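Local coordinates for protein endoglucanase (Clostridium thermocellum, PDB 2E4T) that probably hydrolyses internal beta-1,4-glucosidic bonds of cellulose and xyloglucan, this chain being the glycoside hydrolase family 44 part of a larger multidomain cellulase, at residues A[14-17]-A[18-22]; A[204-207]-A[208-212]; A[238-241]-A[242-245]; A[313-316]-A[317-321]. One frame throughout, in Å; residues are numbered along the deposited sequence. Where two conformers were deposited one is given.

Overall arrangement
From the N terminus, interaction 1 comes first: a turn in the broken strand 8-22 of the nine-stranded sheet. The chain then enters the barrel, where interaction 2 joins two successive turns of helix 204-221 and interaction 3 turns the backbone just after helix 235-240. These two touch, Leu-207 CD2 lying 3.8 Å from Leu-241 CD1, with centres about 14 Å apart. Interaction 4 lies in the loop between helices 304-312 and 327-331, its nearest atoms about 8 Å from interaction 3 and about 11 Å from interaction 1, on the side of the barrel facing the sheet domain. All four are local and in series; none nests or crosses.

Interaction 1: residues A[14-17]-A[18-22]; sequences IDTS and AERKP
A single carbonyl oxygen, Thr-16 O, accepts from both NE and NH2 of Arg-20, which grips it side-on. The Arg-20 NE to Thr-16 O distance is 2.8 Å, and NE approaches in the plane of the carbonyl. Arg-20 NH2 lies 3.0 Å from the same Thr-16 O but well above that plane, while the oxygen stays within the plane of the guanidinium. Arg-20 reaches back by an extended chain from CG to NE, and its NH1 continues to Glu-441 O. Thr-16 OG1 points elsewhere, to Asp-443.

The backbone just before it makes a type I beta turn, closed by Ala-18 N on Asp-15 O at 3.1 Å. The Asp-15 carboxylate folds over the same turn: with CG trans to the main-chain nitrogen (chi1 179°), OD1 meets Ser-17 N at 2.9 Å. In one of its two conformers Ser-17 OG adds a second bond to Asp-15 OD1, 2.8 Å long and from the same face. The Ala-18 methyl packs against the carboxylate, CB being 3.7 Å from Asp-15 OD2. A water donates to Ser-17 O and accepts from Arg-20 N, bridging the two. Glu-19, with positive phi, forms a salt bridge to Lys-423. An Asx turn superposed on a type I beta turn thus interrupts strand 8-22, which runs between strands 420-426 and 459-466 of the nine-stranded sheet, at the protein surface.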
loop_
_atom_site.group_PDB
_atom_site.type_symbol
_atom_site.label_atom_id
_atom_site.label_comp_id
_atom_site.label_asym_id
_atom_site.label_seq_id
_atom_site.Cartn_x
_atom_site.Cartn_y
_atom_site.Cartn_z
ATOM N N ILE A 14 28.450 0.346 -4.689
ATOM C CA ILE A 14 27.568 1.517 -4.536
ATOM C C ILE A 14 28.235 2.715 -5.196
ATOM O O ILE A 14 29.464 2.897 -5.073
ATOM C CB ILE A 14 27.323 1.797 -3.049
ATOM C CG1 ILE A 14 26.507 0.659 -2.448
ATOM C CG2 ILE A 14 26.651 3.146 -2.816
ATOM C CD1 ILE A 14 26.459 0.624 -0.947
ATOM N N ASP A 15 27.442 3.538 -5.894
ATOM C CA ASP A 15 27.969 4.808 -6.430
ATOM C C ASP A 15 26.989 5.881 -6.016
ATOM O O ASP A 15 25.848 5.932 -6.515
ATOM C CB ASP A 15 28.124 4.726 -7.927
ATOM C CG ASP A 15 28.649 6.026 -8.555
ATOM O OD1 ASP A 15 28.671 7.059 -7.865
ATOM O OD2 ASP A 15 29.016 5.962 -9.753
ATOM N N THR A 16 27.379 6.675 -5.027
ATOM C CA THR A 16 26.455 7.656 -4.452
ATOM C C THR A 16 26.100 8.781 -5.418
ATOM O O THR A 16 25.163 9.523 -5.127
ATOM C CB THR A 16 26.977 8.260 -3.157
ATOM O OG1 THR A 16 28.128 9.029 -3.469
ATOM C CG2 THR A 16 27.331 7.221 -2.152
ATOM N N SER A 17 26.826 8.903 -6.535
ATOM C CA SER A 17 26.513 9.934 -7.513
ATOM C C SER A 17 25.579 9.460 -8.607
ATOM O O SER A 17 25.167 10.275 -9.445
ATOM C CB SER A 17 27.788 10.497 -8.138
ATOM O OG SER A 17 28.321 9.550 -9.080
ATOM N N ALA A 18 25.296 8.139 -8.676
ATOM C CA ALA A 18 24.656 7.544 -9.823
ATOM C C ALA A 18 23.220 7.130 -9.490
ATOM O O ALA A 18 22.896 6.657 -8.381
ATOM C CB ALA A 18 25.407 6.319 -10.286
ATOM N N GLU A 19 22.361 7.273 -10.504
ATOM C CA GLU A 19 20.992 6.764 -10.433
ATOM C C GLU A 19 20.227 7.399 -9.273
ATOM O O GLU A 19 19.302 6.778 -8.744
ATOM C CB GLU A 19 20.899 5.259 -10.442
ATOM C CG GLU A 19 21.616 4.704 -11.694
ATOM C CD GLU A 19 21.700 3.194 -11.755
ATOM O OE1 GLU A 19 21.131 2.464 -10.918
ATOM O OE2 GLU A 19 22.380 2.685 -12.669
ATOM N N ARG A 20 20.516 8.649 -8.954
ATOM C CA ARG A 20 19.827 9.274 -7.836
ATOM C C ARG A 20 18.359 9.490 -8.184
ATOM O O ARG A 20 18.038 10.009 -9.258
ATOM C CB ARG A 20 20.440 10.618 -7.449
ATOM C CG ARG A 20 21.849 10.512 -6.864
ATOM C CD ARG A 20 22.327 11.879 -6.348
ATOM N NE ARG A 20 23.618 11.741 -5.682
ATOM C CZ ARG A 20 24.155 12.692 -4.944
ATOM N NH1 ARG A 20 23.620 13.882 -4.846
ATOM N NH2 ARG A 20 25.301 12.401 -4.281
ATOM N N LYS A 21 17.481 9.136 -7.242
ATOM C CA LYS A 21 16.044 9.302 -7.459
ATOM C C LYS A 21 15.372 9.408 -6.122
ATOM O O LYS A 21 15.727 8.691 -5.183
ATOM C CB LYS A 21 15.470 8.239 -8.365
ATOM C CG LYS A 21 15.772 6.921 -7.861
ATOM C CD LYS A 21 15.084 5.835 -8.640
ATOM C CE LYS A 21 15.604 5.696 -10.059
ATOM N NZ LYS A 21 17.038 5.216 -10.064
ATOM N N PRO A 22 14.354 10.267 -5.994
ATOM C CA PRO A 22 13.686 10.388 -4.700
ATOM C C PRO A 22 12.924 9.083 -4.364
ATOM O O PRO A 22 12.290 8.479 -5.234
ATOM C CB PRO A 22 12.728 11.549 -4.909
ATOM C CG PRO A 22 12.462 11.602 -6.366
ATOM C CD PRO A 22 13.773 11.168 -7.016
HETATM O O HOH W 1 22.467 10.561 -10.168
#

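Interaction 2: residues A[204-207]-A[208-212]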
loop_
_atom_site.group_PDB
_atom_site.type_symbol
_atom_site.label_atom_id
_atom_site.label_comp_id
_atom_site.label_asym_id
_atom_site.label_seq_id
_atom_site.Cartn_x
_atom_site.Cartn_y
_atom_site.Cartn_z
ATOM N N ALA A 204 -16.807 -2.666 -16.803
ATOM C CA ALA A 204 -15.768 -1.675 -17.035
ATOM C C ALA A 204 -16.381 -0.268 -17.247
ATOM O O ALA A 204 -15.861 0.728 -16.723
ATOM C CB ALA A 204 -14.923 -2.097 -18.234
ATOM N N LYS A 205 -17.474 -0.200 -18.005
ATOM C CA LYS A 205 -18.102 1.104 -18.252
ATOM C C LYS A 205 -18.610 1.728 -16.942
ATOM O O LYS A 205 -18.422 2.943 -16.736
ATOM C CB LYS A 205 -19.254 0.981 -19.244
ATOM C CG LYS A 205 -18.776 0.773 -20.675
ATOM C CD LYS A 205 -19.945 0.752 -21.670
ATOM C CE LYS A 205 -21.034 -0.283 -21.418
ATOM N NZ LYS A 205 -20.523 -1.683 -21.445
ATOM N N GLU A 206 -19.258 0.958 -16.071
ATOM C CA GLU A 206 -19.751 1.538 -14.831
ATOM C C GLU A 206 -18.563 2.031 -13.991
ATOM O O GLU A 206 -18.633 3.101 -13.373
ATOM C CB GLU A 206 -20.567 0.497 -14.030
ATOM C CG GLU A 206 -20.999 1.012 -12.661
ATOM C CD GLU A 206 -21.794 0.094 -11.760
ATOM O OE1 GLU A 206 -22.802 -0.489 -12.196
ATOM O OE2 GLU A 206 -21.323 -0.101 -10.627
ATOM N N LEU A 207 -17.500 1.208 -13.906
ATOM C CA LEU A 207 -16.387 1.618 -13.044
ATOM C C LEU A 207 -15.784 2.936 -13.530
ATOM O O LEU A 207 -15.481 3.824 -12.701
ATOM C CB LEU A 207 -15.345 0.490 -12.959
ATOM C CG LEU A 207 -14.217 0.775 -11.991
ATOM C CD1 LEU A 207 -14.705 1.110 -10.586
ATOM C CD2 LEU A 207 -13.306 -0.450 -11.946
ATOM N N ILE A 208 -15.585 3.084 -14.849
ATOM C CA ILE A 208 -15.052 4.387 -15.325
ATOM C C ILE A 208 -16.005 5.511 -15.041
ATOM O O ILE A 208 -15.587 6.589 -14.577
ATOM C CB ILE A 208 -14.715 4.318 -16.855
ATOM C CG1 ILE A 208 -13.629 3.326 -17.151
ATOM C CG2 ILE A 208 -14.392 5.688 -17.389
ATOM C CD1 ILE A 208 -12.401 3.495 -16.451
ATOM N N GLU A 209 -17.300 5.307 -15.344
ATOM C CA GLU A 209 -18.266 6.400 -15.125
ATOM C C GLU A 209 -18.221 6.872 -13.692
ATOM O O GLU A 209 -18.201 8.098 -13.418
ATOM C CB GLU A 209 -19.679 5.912 -15.530
ATOM C CG GLU A 209 -19.865 5.821 -16.999
ATOM C CD GLU A 209 -21.313 5.624 -17.411
ATOM O OE1 GLU A 209 -22.235 5.726 -16.564
ATOM O OE2 GLU A 209 -21.541 5.351 -18.606
ATOM N N LYS A 210 -18.242 5.923 -12.742
ATOM C CA LYS A 210 -18.237 6.285 -11.340
ATOM C C LYS A 210 -16.936 6.959 -10.932
ATOM O O LYS A 210 -16.927 7.910 -10.129
ATOM C CB LYS A 210 -18.471 5.050 -10.481
ATOM C CG LYS A 210 -19.887 4.546 -10.505
ATOM C CD LYS A 210 -20.062 3.327 -9.668
ATOM C CE LYS A 210 -21.551 3.028 -9.486
ATOM N NZ LYS A 210 -21.819 2.011 -8.583
ATOM N N SER A 211 -15.822 6.424 -11.431
ATOM C CA SER A 211 -14.527 6.961 -11.035
ATOM C C SER A 211 -14.382 8.421 -11.461
ATOM O O SER A 211 -13.909 9.293 -10.714
ATOM C CB SER A 211 -13.408 6.122 -11.668
ATOM O OG SER A 211 -13.469 4.780 -11.211
ATOM N N VAL A 212 -14.768 8.694 -12.728
ATOM C CA VAL A 212 -14.717 10.030 -13.262
ATOM C C VAL A 212 -15.618 10.965 -12.469
ATOM O O VAL A 212 -15.246 12.094 -12.111
ATOM C CB VAL A 212 -15.064 10.033 -14.761
ATOM C CG1 VAL A 212 -15.247 11.411 -15.324
ATOM C CG2 VAL A 212 -13.978 9.287 -15.549
#
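Glu-206 places CG trans to its main-chain nitrogen (chi1 175°) and Lys-210, one turn on, places CG trans to its carbonyl carbon (chi1 -74°), so two extended chains project from the helix side by side, Lys-210 leaning back toward Glu-206, and end together. Their aliphatic parts touch first, Glu-206 CG standing 3.8 Å from Lys-210 CE. The charged ends then meet in a salt bridge, Lys-210 NZ to Glu-206 OE2, 3.0 Å, with the ammonium well above the carboxylate plane. Both groups have outside partners as well: His-198 bonds to OE2, and NZ donates to Ala-111 O. Each side chain was deposited in two conformers, so the bridge describes one state.

Ser-211 makes the second side-chain link. Its hydroxyl reaches back along the helix and donates to Leu-207 O at 2.7 Å. That oxygen also takes the regular helical bond from Ser-211 N, 2.9 Å, and the two donors come from opposite faces of the carbonyl plane. The hydroxyl of this buried serine is thus satisfied within its own helix. Ile-208 N to Ala-204 O (3.0 Å) and Lys-210 N to Glu-206 O continue the regular alpha-helical pattern.

Lys-205 reaches out to Asp-246, whereas Ile-208 packs on Tyr-260 and Tyr-261 of helix 257-272, giving the helix a polar and an apolar side. These i to i+4 pairs belong to an amphipathic helix that carries a right-handed beta-alpha-beta crossover from strand 180-183 to strand 226-232, as in a TIM barrel.

Interaction 3: residues A[238-241]-A[242-245]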
loop_
_atom_site.group_PDB
_atom_site.type_symbol
_atom_site.label_atom_id
_atom_site.label_comp_id
_atom_site.label_asym_id
_atom_site.label_seq_id
_atom_site.Cartn_x
_atom_site.Cartn_y
_atom_site.Cartn_z
ATOM N N TYR A 238 -6.661 -6.953 -12.332
ATOM C CA TYR A 238 -5.759 -6.169 -13.194
ATOM C C TYR A 238 -5.972 -6.555 -14.661
ATOM O O TYR A 238 -5.898 -5.708 -15.563
ATOM C CB TYR A 238 -4.271 -6.442 -12.912
ATOM C CG TYR A 238 -3.707 -6.199 -11.531
ATOM C CD1 TYR A 238 -4.460 -5.974 -10.377
ATOM C CD2 TYR A 238 -2.311 -6.316 -11.388
ATOM C CE1 TYR A 238 -3.859 -5.932 -9.135
ATOM C CE2 TYR A 238 -1.706 -6.243 -10.150
ATOM C CZ TYR A 238 -2.454 -6.066 -9.005
ATOM O OH TYR A 238 -1.816 -6.059 -7.804
ATOM N N GLU A 239 -6.157 -7.866 -14.901
ATOM C CA GLU A 239 -6.162 -8.318 -16.290
ATOM C C GLU A 239 -7.497 -8.066 -16.987
ATOM O O GLU A 239 -7.529 -7.546 -18.110
ATOM C CB GLU A 239 -5.767 -9.802 -16.394
ATOM C CG GLU A 239 -5.403 -10.143 -17.825
ATOM C CD GLU A 239 -5.091 -11.579 -18.101
ATOM O OE1 GLU A 239 -4.995 -12.401 -17.196
ATOM O OE2 GLU A 239 -4.910 -11.901 -19.319
ATOM N N THR A 240 -8.606 -8.431 -16.347
ATOM C CA THR A 240 -9.915 -8.458 -17.007
ATOM C C THR A 240 -11.033 -7.905 -16.106
ATOM O O THR A 240 -12.226 -8.095 -16.437
ATOM C CB THR A 240 -10.310 -9.907 -17.392
ATOM O OG1 THR A 240 -10.506 -10.639 -16.177
ATOM C CG2 THR A 240 -9.275 -10.568 -18.285
ATOM N N LEU A 241 -10.692 -7.238 -14.999
ATOM C CA LEU A 241 -11.710 -6.778 -14.055
ATOM C C LEU A 241 -12.592 -7.971 -13.654
ATOM O O LEU A 241 -13.803 -7.898 -13.529
ATOM C CB LEU A 241 -12.468 -5.570 -14.581
ATOM C CG LEU A 241 -13.277 -4.779 -13.532
ATOM C CD1 LEU A 241 -12.352 -4.100 -12.516
ATOM C CD2 LEU A 241 -14.131 -3.724 -14.242
ATOM N N GLN A 242 -11.924 -9.113 -13.377
ATOM C CA GLN A 242 -12.608 -10.346 -12.964
ATOM C C GLN A 242 -13.658 -10.772 -14.010
ATOM O O GLN A 242 -14.823 -10.986 -13.729
ATOM C CB GLN A 242 -13.213 -10.275 -11.579
ATOM C CG GLN A 242 -13.578 -11.607 -10.966
ATOM C CD GLN A 242 -12.549 -12.183 -10.098
ATOM O OE1 GLN A 242 -11.352 -12.012 -10.322
ATOM N NE2 GLN A 242 -12.986 -12.846 -9.066
ATOM N N SER A 243 -13.179 -10.926 -15.245
ATOM C CA SER A 243 -14.048 -11.381 -16.312
ATOM C C SER A 243 -15.268 -10.451 -16.432
ATOM O O SER A 243 -16.404 -10.932 -16.569
ATOM C CB SER A 243 -14.482 -12.830 -16.125
ATOM O OG SER A 243 -13.344 -13.717 -15.989
ATOM N N ALA A 244 -15.032 -9.135 -16.424
ATOM C CA ALA A 244 -16.169 -8.207 -16.371
ATOM C C ALA A 244 -17.069 -8.463 -17.573
ATOM O O ALA A 244 -16.615 -8.751 -18.684
ATOM C CB ALA A 244 -15.676 -6.776 -16.381
ATOM N N PRO A 245 -18.394 -8.294 -17.397
ATOM C CA PRO A 245 -19.322 -8.704 -18.464
ATOM C C PRO A 245 -19.181 -7.968 -19.772
ATOM O O PRO A 245 -19.604 -8.508 -20.809
ATOM C CB PRO A 245 -20.719 -8.509 -17.835
ATOM C CG PRO A 245 -20.562 -8.307 -16.431
ATOM C CD PRO A 245 -19.130 -8.047 -16.136
#
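Thr-240 bonds to Ser-243 and Ala-244 across a single left-handed alpha-helical turn: Leu-241, Gln-242 and Ser-243 all have phi near +55°. The turn lies in a loop of the TIM barrel, between helices 235-240 and 247-250.

Its tight part is the inner side. Ala-244 N donates to Thr-240 O over 3.0 Å in an almost straight bond, an i to i+4 link of the inverted hand. Leu-241 folds toward the interior, with CB 3.9 Å and CD2 4.0 Å from Ala-244 CB, and its side chain also packs on Leu-232 and Phe-257. Both Leu-241 and Ala-244 are buried.

The outer side is looser. Ser-243 is exposed, has two conformers and directs its CB off the turn. Gln-242, also in two conformers, bends at chi2 and uses OE1 to bond Tyr-233 OH.

Between these sides sits the Thr-240 hydroxyl, held between the main-chain nitrogen and carbonyl carbon (chi1 66°). From there it also bonds to Ala-236 O, one turn back in the helix. Its link forward is a short one: Ser-243 N donates to Thr-240 OG1 at 2.8 Å.

Interaction 4: residues A[313-316]-A[317-321]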
loop_
_atom_site.group_PDB
_atom_site.type_symbol
_atom_site.label_atom_id
_atom_site.label_comp_id
_atom_site.label_asym_id
_atom_site.label_seq_id
_atom_site.Cartn_x
_atom_site.Cartn_y
_atom_site.Cartn_z
ATOM N N ALA A 313 10.126 -14.257 -3.082
ATOM C CA ALA A 313 8.942 -13.739 -3.727
ATOM C C ALA A 313 8.995 -12.242 -4.061
ATOM O O ALA A 313 8.388 -11.854 -5.076
ATOM C CB ALA A 313 7.712 -14.055 -2.870
ATOM N N PRO A 314 9.641 -11.393 -3.263
ATOM C CA PRO A 314 9.682 -9.973 -3.646
ATOM C C PRO A 314 10.305 -9.770 -5.060
ATOM O O PRO A 314 10.027 -8.741 -5.686
ATOM C CB PRO A 314 10.527 -9.315 -2.547
ATOM C CG PRO A 314 10.239 -10.198 -1.344
ATOM C CD PRO A 314 10.232 -11.603 -1.917
ATOM N N ARG A 315 11.106 -10.713 -5.534
ATOM C CA ARG A 315 11.683 -10.576 -6.867
ATOM C C ARG A 315 10.627 -10.536 -7.962
ATOM O O ARG A 315 10.891 -9.983 -9.038
ATOM C CB ARG A 315 12.735 -11.668 -7.077
ATOM C CG ARG A 315 13.959 -11.441 -6.237
ATOM C CD ARG A 315 14.880 -12.659 -6.189
ATOM N NE ARG A 315 15.368 -12.951 -7.551
ATOM C CZ ARG A 315 15.952 -14.107 -7.872
ATOM N NH1 ARG A 315 16.124 -15.083 -6.952
ATOM N NH2 ARG A 315 16.332 -14.284 -9.142
ATOM N N THR A 316 9.440 -11.115 -7.741
ATOM C CA THR A 316 8.396 -10.993 -8.774
ATOM C C THR A 316 8.003 -9.533 -9.015
ATOM O O THR A 316 7.470 -9.193 -10.067
ATOM C CB THR A 316 7.176 -11.838 -8.357
ATOM O OG1 THR A 316 7.653 -13.174 -8.257
ATOM C CG2 THR A 316 6.013 -11.706 -9.293
ATOM N N LEU A 317 8.251 -8.671 -8.004
ATOM C CA LEU A 317 7.956 -7.264 -8.170
ATOM C C LEU A 317 8.821 -6.591 -9.257
ATOM O O LEU A 317 8.357 -5.640 -9.885
ATOM C CB LEU A 317 8.137 -6.504 -6.858
ATOM C CG LEU A 317 7.189 -6.926 -5.737
ATOM C CD1 LEU A 317 7.591 -6.263 -4.408
ATOM C CD2 LEU A 317 5.734 -6.565 -6.063
ATOM N N TRP A 318 10.103 -7.023 -9.409
ATOM C CA TRP A 318 11.050 -6.239 -10.181
ATOM C C TRP A 318 11.949 -7.040 -11.116
ATOM O O TRP A 318 12.507 -6.427 -12.052
ATOM C CB TRP A 318 11.955 -5.380 -9.248
ATOM C CG TRP A 318 12.863 -6.218 -8.401
ATOM C CD1 TRP A 318 12.604 -6.753 -7.151
ATOM C CD2 TRP A 318 14.197 -6.659 -8.729
ATOM N NE1 TRP A 318 13.684 -7.483 -6.708
ATOM C CE2 TRP A 318 14.652 -7.452 -7.670
ATOM C CE3 TRP A 318 15.032 -6.455 -9.852
ATOM C CZ2 TRP A 318 15.922 -8.045 -7.664
ATOM C CZ3 TRP A 318 16.274 -7.087 -9.857
ATOM C CH2 TRP A 318 16.712 -7.867 -8.777
ATOM N N ASP A 319 12.215 -8.317 -10.840
ATOM C CA ASP A 319 13.353 -9.011 -11.446
ATOM C C ASP A 319 12.859 -9.836 -12.625
ATOM O O ASP A 319 12.125 -10.831 -12.440
ATOM C CB ASP A 319 13.937 -9.956 -10.382
ATOM C CG ASP A 319 15.042 -10.848 -10.848
ATOM O OD1 ASP A 319 15.505 -10.725 -12.031
ATOM O OD2 ASP A 319 15.452 -11.704 -10.048
ATOM N N PRO A 320 13.247 -9.475 -13.878
ATOM C CA PRO A 320 12.755 -10.254 -15.014
ATOM C C PRO A 320 13.261 -11.687 -15.036
ATOM O O PRO A 320 12.626 -12.531 -15.755
ATOM C CB PRO A 320 13.271 -9.474 -16.235
ATOM C CG PRO A 320 14.446 -8.724 -15.750
ATOM C CD PRO A 320 14.135 -8.378 -14.270
ATOM N N THR A 321 14.307 -12.013 -14.291
ATOM C CA THR A 321 14.816 -13.368 -14.330
ATOM C C THR A 321 14.088 -14.317 -13.376
ATOM O O THR A 321 14.363 -15.530 -13.399
ATOM C CB THR A 321 16.328 -13.409 -13.984
ATOM O OG1 THR A 321 16.543 -13.162 -12.584
ATOM C CG2 THR A 321 17.145 -12.413 -14.843
#
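Charge pairing comes first: Arg-315 holds Asp-319 side-on, NE and NH2 both directed at one carboxylate oxygen. Arg-315 NE lies 2.8 Å and its NH2 2.9 Å from Asp-319 OD2, which sits exactly in the guanidinium plane. The two flat groups are nearly coplanar, 21° apart. A bend at chi3 (62°) turns the arginine so that NE faces the acid, and NH1 is taken by Gln-312 OE1. Both residues are buried, and the paired charges probably offset one another there.

The other carboxylate oxygen organises the chain beyond. Asp-319 OD1 accepts from Thr-321 N and, at 2.7 Å, from Thr-321 OG1, both arriving from the same face of its plane.

Backbone bonds form the second group. Arg-315 O receives Asp-319 N in the carbonyl plane at 2.8 Å, and Trp-318 N from above that plane. Leu-317 N closes on Pro-314 O, so this helically coiled loop is bonded largely from residue i to i+3.

Apolar and aromatic packing completes the contact. Asp-319 CB lies 3.5 Å over the centre of the Trp-318 ring, and Arg-315 CG comes within 4.0 Å of Trp-318 NE1. The indole also meets the ring of Tyr-384, with planes nearly parallel, and Pro-314 packs on helix 368-384. Asp-319 touches Ile-429 of the sheet domain, so an Asx turn whose aspartate is also salt-bridged to an arginine stands in the barrel loop between strands 279-284 and 354-360, where barrel and sheet domain adjoin.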